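Local coordinates for protein ribulose bisphosphate carboxylase (Pyrococcus horikoshii, PDB 2D69) that probably catalyses the addition of CO2 and water to ribulose 1,5-bisphosphate, giving two 3-phosphoglycerates in an archaeal AMP degradation pathway, at residues Lys221-Gly229 with Val241-Asp252. Sequence-based numbering, arbitrary orientation.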
ATOM      1  N   LYS A 221      17.434  31.053 -11.211  1.00 13.15           N
ATOM      2  CA  LYS A 221      17.784  31.254  -9.836  1.00 12.70           C
ATOM      3  C   LYS A 221      17.533  29.958  -9.053  1.00 13.64           C
ATOM      4  O   LYS A 221      16.578  29.218  -9.328  1.00 14.14           O
ATOM      5  CB  LYS A 221      16.976  32.408  -9.238  1.00 12.99           C
ATOM      6  CG  LYS A 221      17.011  33.739 -10.031  1.00  9.93           C
ATOM      7  CD  LYS A 221      18.410  34.272 -10.085  1.00 13.21           C
ATOM      8  CE  LYS A 221      18.470  35.647 -10.731  1.00 13.15           C
ATOM      9  NZ  LYS A 221      19.897  36.128 -10.711  1.00 14.90           N
ATOM     10  N   GLU A 222      18.386  29.713  -8.081  1.00 13.04           N
ATOM     11  CA  GLU A 222      18.283  28.509  -7.272  1.00 13.33           C
ATOM     12  C   GLU A 222      18.568  28.790  -5.811  1.00 12.41           C
ATOM     13  O   GLU A 222      18.907  29.913  -5.425  1.00 10.29           O
ATOM     14  CB  GLU A 222      19.164  27.391  -7.825  1.00 13.53           C
ATOM     15  CG  GLU A 222      18.334  26.377  -8.570  1.00 14.69           C
ATOM     16  CD  GLU A 222      17.337  25.608  -7.693  1.00 16.30           C
ATOM     17  OE1 GLU A 222      17.510  25.506  -6.454  1.00 15.83           O
ATOM     18  OE2 GLU A 222      16.382  25.060  -8.269  1.00 13.24           O
ATOM     19  N   TYR A 223      18.405  27.740  -5.012  1.00 13.09           N
ATOM     20  CA  TYR A 223      18.317  27.867  -3.569  1.00 13.59           C
ATOM     21  C   TYR A 223      18.947  26.646  -2.920  1.00 12.76           C
ATOM     22  O   TYR A 223      18.407  25.552  -3.004  1.00 13.80           O
ATOM     23  CB  TYR A 223      16.831  27.981  -3.160  1.00 13.66           C
ATOM     24  CG  TYR A 223      16.576  28.248  -1.686  1.00 12.41           C
ATOM     25  CD1 TYR A 223      17.601  28.588  -0.824  1.00 12.90           C
ATOM     26  CD2 TYR A 223      15.306  28.163  -1.163  1.00 13.19           C
ATOM     27  CE1 TYR A 223      17.367  28.794   0.497  1.00 13.43           C
ATOM     28  CE2 TYR A 223      15.058  28.406   0.181  1.00 11.60           C
ATOM     29  CZ  TYR A 223      16.071  28.699   0.998  1.00 13.84           C
ATOM     30  OH  TYR A 223      15.832  28.916   2.328  1.00 17.73           O
ATOM     31  N   LEU A 224      20.065  26.865  -2.253  1.00 12.56           N
ATOM     32  CA  LEU A 224      20.765  25.860  -1.528  1.00 12.02           C
ATOM     33  C   LEU A 224      20.133  25.817  -0.173  1.00 12.35           C
ATOM     34  O   LEU A 224      20.658  26.338   0.816  1.00 12.39           O
ATOM     35  CB  LEU A 224      22.250  26.203  -1.426  1.00 13.28           C
ATOM     36  CG  LEU A 224      22.891  26.552  -2.779  1.00 12.46           C
ATOM     37  CD1 LEU A 224      24.301  27.026  -2.570  1.00 12.16           C
ATOM     38  CD2 LEU A 224      22.869  25.422  -3.766  1.00 12.28           C
ATOM     39  N   ILE A 225      18.995  25.150  -0.134  1.00 12.99           N
ATOM     40  CA  ILE A 225      18.139  25.092   1.036  1.00 12.72           C
ATOM     41  C   ILE A 225      18.580  24.003   1.957  1.00 12.70           C
ATOM     42  O   ILE A 225      18.777  22.868   1.521  1.00 12.84           O
ATOM     43  CB  ILE A 225      16.663  24.944   0.568  1.00 13.22           C
ATOM     44  CG1 ILE A 225      15.717  25.003   1.783  1.00 15.84           C
ATOM     45  CG2 ILE A 225      16.426  23.656  -0.234  1.00 11.22           C
ATOM     46  CD1 ILE A 225      14.336  25.392   1.393  1.00 15.19           C
ATOM     47  N   ASN A 226      18.739  24.342   3.240  1.00 12.30           N
ATOM     48  CA  ASN A 226      19.280  23.426   4.245  1.00 12.24           C
ATOM     49  C   ASN A 226      18.255  22.395   4.752  1.00 12.05           C
ATOM     50  O   ASN A 226      17.376  22.721   5.519  1.00 12.73           O
ATOM     51  CB  ASN A 226      19.786  24.247   5.383  1.00 12.20           C
ATOM     52  CG  ASN A 226      20.619  23.479   6.351  1.00 11.84           C
ATOM     53  OD1 ASN A 226      21.218  24.066   7.276  1.00 21.05           O
ATOM     54  ND2 ASN A 226      20.776  22.212   6.113  1.00 10.03           N
ATOM     55  N   ILE A 227      18.383  21.156   4.300  1.00 13.03           N
ATOM     56  CA  ILE A 227      17.490  20.034   4.675  1.00 13.32           C
ATOM     57  C   ILE A 227      18.090  19.196   5.809  1.00 14.19           C
ATOM     58  O   ILE A 227      17.535  18.191   6.202  1.00 14.37           O
ATOM     59  CB  ILE A 227      17.224  19.113   3.495  1.00 12.78           C
ATOM     60  CG1 ILE A 227      18.475  18.394   3.022  1.00 12.35           C
ATOM     61  CG2 ILE A 227      16.661  19.921   2.234  1.00 10.69           C
ATOM     62  CD1 ILE A 227      18.147  17.152   2.152  1.00 18.99           C
ATOM     63  N   THR A 228      19.233  19.607   6.303  1.00 14.92           N
ATOM     64  CA  THR A 228      19.920  18.870   7.362  1.00 14.30           C
ATOM     65  C   THR A 228      18.956  18.606   8.542  1.00 15.52           C
ATOM     66  O   THR A 228      18.181  19.481   8.942  1.00 11.97           O
ATOM     67  CB  THR A 228      21.099  19.671   7.856  1.00 14.98           C
ATOM     68  OG1 THR A 228      21.983  19.967   6.791  1.00 12.72           O
ATOM     69  CG2 THR A 228      21.936  18.898   8.858  1.00 16.46           C
ATOM     70  N   GLY A 229      19.037  17.372   9.055  1.00 16.42           N
ATOM     71  CA  GLY A 229      18.210  16.852  10.116  1.00 17.17           C
ATOM     72  C   GLY A 229      18.430  15.327  10.297  1.00 17.97           C
ATOM     73  O   GLY A 229      19.187  14.702   9.562  1.00 17.06           O
ATOM     74  N   VAL A 241      11.199  20.016  -1.458  1.00 12.70           N
ATOM     75  CA  VAL A 241      11.958  20.902  -2.337  1.00 13.45           C
ATOM     76  C   VAL A 241      11.664  20.520  -3.797  1.00 12.38           C
ATOM     77  O   VAL A 241      11.225  21.367  -4.591  1.00 16.13           O
ATOM     78  CB  VAL A 241      13.500  20.857  -1.955  1.00 12.56           C
ATOM     79  CG1 VAL A 241      14.347  21.634  -3.034  1.00 12.61           C
ATOM     80  CG2 VAL A 241      13.715  21.484  -0.602  1.00 12.53           C
ATOM     81  N   ALA A 242      11.797  19.236  -4.143  1.00 14.05           N
ATOM     82  CA  ALA A 242      11.602  18.730  -5.532  1.00 14.38           C
ATOM     83  C   ALA A 242      10.181  19.030  -5.986  1.00 15.04           C
ATOM     84  O   ALA A 242       9.924  19.471  -7.122  1.00 15.33           O
ATOM     85  CB  ALA A 242      11.859  17.252  -5.596  1.00 15.99           C
ATOM     86  N   ASN A 243       9.248  18.830  -5.068  1.00 15.15           N
ATOM     87  CA  ASN A 243       7.856  19.103  -5.330  1.00 16.76           C
ATOM     88  C   ASN A 243       7.550  20.522  -5.667  1.00 14.96           C
ATOM     89  O   ASN A 243       6.658  20.804  -6.449  1.00 15.72           O
ATOM     90  CB  ASN A 243       7.020  18.740  -4.111  1.00 18.10           C
ATOM     91  CG  ASN A 243       6.005  17.817  -4.465  1.00 25.77           C
ATOM     92  OD1 ASN A 243       6.274  16.573  -4.426  1.00 36.45           O
ATOM     93  ND2 ASN A 243       4.848  18.345  -4.985  1.00 22.49           N
ATOM     94  N   GLU A 244       8.305  21.423  -5.079  1.00 14.67           N
ATOM     95  CA  GLU A 244       8.145  22.835  -5.345  1.00 15.57           C
ATOM     96  C   GLU A 244       8.899  23.314  -6.587  1.00 15.49           C
ATOM     97  O   GLU A 244       8.754  24.465  -6.969  1.00 15.99           O
ATOM     98  CB  GLU A 244       8.498  23.646  -4.083  1.00 15.90           C
ATOM     99  CG  GLU A 244       7.652  24.893  -3.858  1.00 19.63           C
ATOM    100  CD  GLU A 244       6.175  24.622  -3.591  1.00 21.33           C
ATOM    101  OE1 GLU A 244       5.826  23.588  -3.032  1.00 21.73           O
ATOM    102  OE2 GLU A 244       5.354  25.470  -3.941  1.00 28.79           O
ATOM    103  N   GLY A 245       9.660  22.444  -7.240  1.00 14.57           N
ATOM    104  CA  GLY A 245      10.427  22.838  -8.408  1.00 15.12           C
ATOM    105  C   GLY A 245      11.914  23.022  -8.153  1.00 15.41           C
ATOM    106  O   GLY A 245      12.624  23.425  -9.047  1.00 17.29           O
ATOM    107  N   GLY A 246      12.396  22.774  -6.957  1.00 14.02           N
ATOM    108  CA  GLY A 246      13.804  22.984  -6.679  1.00 14.33           C
ATOM    109  C   GLY A 246      14.693  21.932  -7.284  1.00 14.17           C
ATOM    110  O   GLY A 246      14.288  20.763  -7.430  1.00 14.06           O
ATOM    111  N   GLN A 247      15.925  22.318  -7.608  1.00 14.19           N
ATOM    112  CA  GLN A 247      16.919  21.372  -8.106  1.00 14.36           C
ATOM    113  C   GLN A 247      18.138  21.213  -7.242  1.00 13.49           C
ATOM    114  O   GLN A 247      19.077  20.546  -7.658  1.00 13.56           O
ATOM    115  CB  GLN A 247      17.343  21.696  -9.553  1.00 14.60           C
ATOM    116  CG  GLN A 247      16.164  21.735 -10.526  1.00 15.84           C
ATOM    117  CD  GLN A 247      16.518  21.982 -12.025  1.00 19.59           C
ATOM    118  OE1 GLN A 247      16.520  23.136 -12.476  1.00 18.69           O
ATOM    119  NE2 GLN A 247      16.720  20.896 -12.800  1.00 13.80           N
ATOM    120  N   TYR A 248      18.146  21.814  -6.052  1.00 13.83           N
ATOM    121  CA  TYR A 248      19.259  21.708  -5.100  1.00 13.11           C
ATOM    122  C   TYR A 248      18.797  21.507  -3.647  1.00 12.58           C
ATOM    123  O   TYR A 248      17.811  22.060  -3.217  1.00 13.45           O
ATOM    124  CB  TYR A 248      20.020  23.039  -5.089  1.00 12.55           C
ATOM    125  CG  TYR A 248      21.208  23.340  -6.001  1.00 12.39           C
ATOM    126  CD1 TYR A 248      21.124  24.356  -6.997  1.00 11.66           C
ATOM    127  CD2 TYR A 248      22.422  22.773  -5.788  1.00 12.52           C
ATOM    128  CE1 TYR A 248      22.248  24.759  -7.703  1.00 12.65           C
ATOM    129  CE2 TYR A 248      23.540  23.135  -6.532  1.00 13.62           C
ATOM    130  CZ  TYR A 248      23.448  24.138  -7.479  1.00 11.52           C
ATOM    131  OH  TYR A 248      24.570  24.508  -8.150  1.00 13.43           O
ATOM    132  N   VAL A 249      19.531  20.699  -2.898  1.00 12.35           N
ATOM    133  CA  VAL A 249      19.465  20.698  -1.443  1.00 12.53           C
ATOM    134  C   VAL A 249      20.866  20.831  -0.911  1.00 13.77           C
ATOM    135  O   VAL A 249      21.836  20.369  -1.537  1.00 14.20           O
ATOM    136  CB  VAL A 249      18.769  19.416  -0.902  1.00 11.94           C
ATOM    137  CG1 VAL A 249      17.384  19.338  -1.440  1.00 12.84           C
ATOM    138  CG2 VAL A 249      19.503  18.134  -1.317  1.00  9.68           C
ATOM    139  N   MET A 250      20.961  21.405   0.293  1.00 12.84           N
ATOM    140  CA  MET A 250      22.181  21.570   1.004  1.00 13.71           C
ATOM    141  C   MET A 250      22.146  20.620   2.199  1.00 13.13           C
ATOM    142  O   MET A 250      21.128  20.501   2.894  1.00 13.80           O
ATOM    143  CB  MET A 250      22.310  23.007   1.503  1.00 13.47           C
ATOM    144  CG  MET A 250      23.292  23.169   2.722  1.00 18.33           C
ATOM    145  SD  MET A 250      23.494  24.941   3.066  1.00 24.47           S
ATOM    146  CE  MET A 250      23.829  24.825   4.726  1.00 20.11           C
ATOM    147  N   ILE A 251      23.236  19.929   2.407  1.00 13.12           N
ATOM    148  CA  ILE A 251      23.356  19.032   3.539  1.00 14.01           C
ATOM    149  C   ILE A 251      24.662  19.368   4.250  1.00 15.06           C
ATOM    150  O   ILE A 251      25.687  19.492   3.608  1.00 16.95           O
ATOM    151  CB  ILE A 251      23.350  17.568   3.076  1.00 13.52           C
ATOM    152  CG1 ILE A 251      22.049  17.212   2.323  1.00 16.32           C
ATOM    153  CG2 ILE A 251      23.481  16.627   4.256  1.00 16.85           C
ATOM    154  CD1 ILE A 251      22.025  15.797   1.743  1.00 19.00           C
ATOM    155  N   ASP A 252      24.603  19.506   5.562  1.00 15.32           N
ATOM    156  CA  ASP A 252      25.746  19.592   6.436  1.00 16.96           C
ATOM    157  C   ASP A 252      26.300  18.149   6.587  1.00 15.69           C
ATOM    158  O   ASP A 252      25.855  17.401   7.446  1.00 15.41           O
ATOM    159  CB  ASP A 252      25.407  20.129   7.857  1.00 16.89           C
ATOM    160  CG  ASP A 252      24.823  21.556   7.893  1.00 22.29           C
ATOM    161  OD1 ASP A 252      24.911  22.298   6.865  1.00 24.02           O
ATOM    162  OD2 ASP A 252      24.248  22.028   8.948  1.00 25.56           O
TER
HETATM  163  O   HOH W   1      16.240  23.857  -4.670  1.00 20.93           O
HETATM  164  O   HOH W   2      15.559  25.123 -10.946  1.00 30.87           O
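Strands 222-224 and 248-252 run parallel, 16° apart, but their backbones join only beyond L224, where I225 O takes M250 N (2.9 Å) and M250 O takes I227 N, bridging N226 with M250. Nearer the strand starts, E222 does the work of the missing backbone bonds. Its chain bends at chi2, bringing OE2 to Q247 N at 2.9 Å, with the N-H arriving from above the carboxylate plane, while OE1 accepts the amide of Y223. One water accepts from Y248 N within hydrogen-bonding reach of OE1, and another ties OE2 to the Q247 side chain; R210, from helix 199-217, adds a salt bridge to OE2. Cutting E222 back to an alanine is likely to leave Q247 N without its acceptor, R210 without its carboxylate partner and the Y248 ring without the CG at its edge. Over a face of that ring lies L224, its CD2 3.5 Å from the Y248 centroid in a CH-pi contact. The two strands are consecutive in the RuBisCO alpha/beta (TIM) barrel, joined by helix 231-244 in a beta-alpha-beta crossover; G245 ends that helix in a Schellman motif. Under the helix, I225 CG2 presses on V241 CG2 at a tight 3.5 Å. I227 spreads its branches along the second strand, CG2 against V249 CG1 and CG1 against I251 CG1 (both 3.8 Å). In the loop after strand 222-224, T228 OG1, set beside its own backbone N (chi1 -57°), receives D252 N in a nearly straight bond (2.9 Å, 170°). The D252 side chain comes within about 3 Å, nearest atoms, of E189, a predicted magnesium ligand, and H278, a predicted proton acceptor.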